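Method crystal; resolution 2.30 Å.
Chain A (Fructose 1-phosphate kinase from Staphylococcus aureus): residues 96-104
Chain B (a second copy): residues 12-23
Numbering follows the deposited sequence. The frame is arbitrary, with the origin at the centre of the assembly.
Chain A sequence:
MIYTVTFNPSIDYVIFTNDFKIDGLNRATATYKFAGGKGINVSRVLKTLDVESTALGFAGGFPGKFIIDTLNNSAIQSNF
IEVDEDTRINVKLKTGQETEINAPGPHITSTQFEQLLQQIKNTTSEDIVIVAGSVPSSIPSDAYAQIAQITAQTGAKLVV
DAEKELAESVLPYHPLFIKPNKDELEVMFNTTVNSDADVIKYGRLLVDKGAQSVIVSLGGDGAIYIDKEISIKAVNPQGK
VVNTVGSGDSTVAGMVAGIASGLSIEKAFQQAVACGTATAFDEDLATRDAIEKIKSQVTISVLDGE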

# COMPACT_ATOMS: atom_id res chain seq x y z
N GLY A 96 8.54 18.19 -6.84
CA GLY A 96 8.55 19.10 -7.98
C GLY A 96 8.47 18.26 -9.24
O GLY A 96 7.93 18.69 -10.26
N GLN A 97 9.02 17.06 -9.17
CA GLN A 97 8.95 16.10 -10.27
C GLN A 97 7.82 15.08 -10.03
O GLN A 97 7.39 14.88 -8.89
CB GLN A 97 10.30 15.40 -10.46
CG GLN A 97 11.38 16.26 -11.14
CD GLN A 97 12.28 16.98 -10.15
OE1 GLN A 97 12.80 16.37 -9.21
NE2 GLN A 97 12.49 18.27 -10.38
N GLU A 98 7.35 14.46 -11.10
CA GLU A 98 6.31 13.43 -11.01
C GLU A 98 6.89 12.07 -11.39
O GLU A 98 7.27 11.83 -12.54
CB GLU A 98 5.09 13.79 -11.86
CG GLU A 98 4.61 15.23 -11.70
CD GLU A 98 3.20 15.45 -12.22
OE1 GLU A 98 3.06 16.16 -13.25
OE2 GLU A 98 2.25 14.92 -11.61
N THR A 99 6.94 11.18 -10.41
CA THR A 99 7.64 9.92 -10.55
C THR A 99 6.69 8.77 -10.28
O THR A 99 6.23 8.60 -9.16
CB THR A 99 8.84 9.87 -9.55
OG1 THR A 99 9.72 10.97 -9.81
CG2 THR A 99 9.60 8.57 -9.68
N GLU A 100 6.38 7.98 -11.31
CA GLU A 100 5.52 6.82 -11.15
C GLU A 100 6.33 5.55 -10.92
O GLU A 100 7.38 5.35 -11.53
CB GLU A 100 4.62 6.63 -12.38
CG GLU A 100 3.56 7.71 -12.60
CD GLU A 100 2.53 7.34 -13.67
OE1 GLU A 100 2.45 6.16 -14.06
OE2 GLU A 100 1.77 8.25 -14.10
N ILE A 101 5.85 4.71 -10.02
CA ILE A 101 6.40 3.37 -9.81
C ILE A 101 5.26 2.37 -9.93
O ILE A 101 4.44 2.22 -9.03
CB ILE A 101 7.10 3.20 -8.42
CG1 ILE A 101 8.11 4.33 -8.20
CG2 ILE A 101 7.79 1.82 -8.34
CD1 ILE A 101 8.47 4.55 -6.74
N ASN A 102 5.21 1.71 -11.08
CA ASN A 102 4.17 0.75 -11.40
C ASN A 102 4.59 -0.67 -11.06
O ASN A 102 5.68 -1.10 -11.42
CB ASN A 102 3.79 0.87 -12.87
CG ASN A 102 2.86 2.05 -13.15
OD1 ASN A 102 2.99 3.12 -12.55
ND2 ASN A 102 1.93 1.84 -14.07
N ALA A 103 3.70 -1.38 -10.35
CA ALA A 103 3.94 -2.73 -9.83
C ALA A 103 3.44 -3.81 -10.79
O ALA A 103 2.62 -3.53 -11.68
CB ALA A 103 3.28 -2.88 -8.49
N PRO A 104 3.93 -5.07 -10.63
CA PRO A 104 3.35 -6.16 -11.41
C PRO A 104 1.93 -6.46 -10.92
O PRO A 104 1.56 -6.10 -9.79
CB PRO A 104 4.27 -7.35 -11.10
CG PRO A 104 5.46 -6.79 -10.41
CD PRO A 104 5.02 -5.53 -9.76
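Chain B, residues 12-23: DYVIFTNDFKID

The most unusual feature of this contact is the end of the chain B stretch, where Asp23(B) takes a positive phi (81/10) and clamps the start of a chain A strand through both backbone and side chain. Asp23(B) N donates to Thr99(A) OG1 at 2.7 Å, nearly straight at 166°, while Asp23(B) OD1 accepts from Glu98(A) N at 3.1 Å. The CA-to-CB bond points away overall, but with chi1 at -155° (t) the carboxylate comes back to chain A; a short carboxylate suits this reach to a backbone amide. Asp23(B) CA lies 3.3 Å from Glu98(A) O, a CA-H...O contact.

Chain A is extended as a strand over 98-102; chain B is a strand through 12-17, then turns and continues as extended loop to Asp23(B). The nearest CA pairs run in reverse order, but the chain B strand passes crosswise to chain A, and Phe20(B) to Asp23(B) runs roughly against it. The CA atoms of Thr99(A) and Asp23(B) lie 4.4 Å apart, those of Ile101(A) and Thr17(B) 8.0 Å, and those of Ala103(A) and Ile15(B) 8.2 Å. No backbone-to-backbone hydrogen bond joins the two strands; at that separation side chains fill the gap.

Alternation sorts chain A: Glu98(A), Glu100(A) and Asn102(A) point away, whereas Ile101(A) and Ala103(A) point toward chain B. Branched Ile101(A) reaches several neighbours, its CG2 lying 4.0 Å from Ile15(B) CG2 and 3.9 Å from Thr17(B) CG2, and its CG1 meeting the edge of the Phe20(B) ring at CE1, 3.7 Å away. Thr99(A) serves both chemistries: its OG1 accepts the hydrogen bond from Asp23(B) N, while its CG2 lies 3.9 Å from Phe20(B) CZ. Ala103(A) CB packs 3.7 Å from Tyr13(B) OH, whose hydrogen bond is made elsewhere in the structure.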

# COMPACT_ATOMS: atom_id res chain seq x y z
N ASP B 12 5.01 -1.97 5.53
CA ASP B 12 6.30 -1.74 4.88
C ASP B 12 6.23 -2.39 3.49
O ASP B 12 6.35 -3.60 3.34
CB ASP B 12 7.46 -2.29 5.71
CG ASP B 12 7.55 -1.64 7.09
OD1 ASP B 12 7.01 -0.53 7.29
OD2 ASP B 12 8.17 -2.25 8.00
N TYR B 13 6.00 -1.56 2.48
CA TYR B 13 5.85 -1.97 1.10
C TYR B 13 7.22 -1.84 0.44
O TYR B 13 7.68 -0.74 0.14
CB TYR B 13 4.83 -1.05 0.45
CG TYR B 13 4.42 -1.35 -0.96
CD1 TYR B 13 4.43 -2.65 -1.48
CD2 TYR B 13 3.94 -0.32 -1.77
CE1 TYR B 13 3.99 -2.90 -2.80
CE2 TYR B 13 3.53 -0.55 -3.05
CZ TYR B 13 3.55 -1.84 -3.57
OH TYR B 13 3.13 -2.01 -4.87
N VAL B 14 7.85 -3.00 0.25
CA VAL B 14 9.21 -3.10 -0.26
C VAL B 14 9.14 -3.41 -1.76
O VAL B 14 8.45 -4.34 -2.19
CB VAL B 14 9.99 -4.20 0.49
CG1 VAL B 14 11.42 -4.33 -0.04
CG2 VAL B 14 9.99 -3.90 1.99
N ILE B 15 9.83 -2.59 -2.54
CA ILE B 15 9.67 -2.55 -3.98
C ILE B 15 11.04 -2.66 -4.65
O ILE B 15 11.94 -1.87 -4.39
CB ILE B 15 8.94 -1.25 -4.41
CG1 ILE B 15 7.58 -1.13 -3.71
CG2 ILE B 15 8.77 -1.17 -5.94
CD1 ILE B 15 6.96 0.25 -3.77
N PHE B 16 11.18 -3.67 -5.50
CA PHE B 16 12.33 -3.80 -6.36
C PHE B 16 11.94 -3.32 -7.75
O PHE B 16 10.87 -3.67 -8.24
CB PHE B 16 12.83 -5.24 -6.39
CG PHE B 16 13.60 -5.63 -5.16
CD1 PHE B 16 12.94 -5.97 -3.99
CD2 PHE B 16 14.98 -5.66 -5.18
CE1 PHE B 16 13.64 -6.33 -2.85
CE2 PHE B 16 15.71 -6.01 -4.05
CZ PHE B 16 15.03 -6.35 -2.87
N THR B 17 12.78 -2.48 -8.34
CA THR B 17 12.48 -1.85 -9.62
C THR B 17 13.53 -2.22 -10.67
O THR B 17 14.59 -2.74 -10.35
CB THR B 17 12.42 -0.30 -9.50
OG1 THR B 17 13.68 0.21 -9.05
CG2 THR B 17 11.31 0.15 -8.55
N ASN B 18 13.19 -1.95 -11.93
CA ASN B 18 14.12 -2.10 -13.02
C ASN B 18 14.90 -0.80 -13.09
O ASN B 18 14.62 0.08 -13.91
CB ASN B 18 13.37 -2.39 -14.32
CG ASN B 18 14.29 -2.73 -15.46
OD1 ASN B 18 15.46 -2.33 -15.50
ND2 ASN B 18 13.75 -3.47 -16.42
N ASP B 19 15.87 -0.68 -12.18
CA ASP B 19 16.60 0.55 -11.95
C ASP B 19 15.65 1.65 -11.51
O ASP B 19 14.46 1.40 -11.30
CB ASP B 19 17.45 0.91 -13.17
CG ASP B 19 18.50 -0.14 -13.46
OD1 ASP B 19 18.90 -0.83 -12.50
OD2 ASP B 19 18.93 -0.28 -14.63
N PHE B 20 16.17 2.87 -11.33
CA PHE B 20 15.33 3.96 -10.88
C PHE B 20 15.55 5.28 -11.58
O PHE B 20 16.69 5.69 -11.84
CB PHE B 20 15.37 4.12 -9.35
CG PHE B 20 14.15 4.80 -8.80
CD1 PHE B 20 12.90 4.23 -8.96
CD2 PHE B 20 14.25 6.02 -8.15
CE1 PHE B 20 11.76 4.86 -8.48
CE2 PHE B 20 13.12 6.66 -7.65
CZ PHE B 20 11.88 6.08 -7.82
N LYS B 21 14.43 5.93 -11.87
CA LYS B 21 14.38 7.22 -12.54
C LYS B 21 13.43 8.16 -11.80
O LYS B 21 12.27 7.84 -11.56
CB LYS B 21 13.92 7.05 -13.99
CG LYS B 21 14.99 6.51 -14.93
CD LYS B 21 15.99 7.60 -15.29
CE LYS B 21 17.01 7.13 -16.33
NZ LYS B 21 17.66 8.31 -16.98
N ILE B 22 13.96 9.33 -11.44
CA ILE B 22 13.17 10.40 -10.86
C ILE B 22 12.57 11.21 -12.01
O ILE B 22 13.27 11.53 -12.97
CB ILE B 22 14.05 11.29 -9.93
CG1 ILE B 22 14.51 10.49 -8.70
CG2 ILE B 22 13.32 12.56 -9.49
CD1 ILE B 22 15.53 9.40 -9.01
N ASP B 23 11.27 11.51 -11.92
CA ASP B 23 10.53 12.29 -12.93
C ASP B 23 10.11 11.42 -14.10
O ASP B 23 9.64 11.92 -15.12
CB ASP B 23 11.33 13.52 -13.42
CG ASP B 23 10.43 14.64 -13.95
OD1 ASP B 23 9.23 14.68 -13.61
OD2 ASP B 23 10.95 15.51 -14.69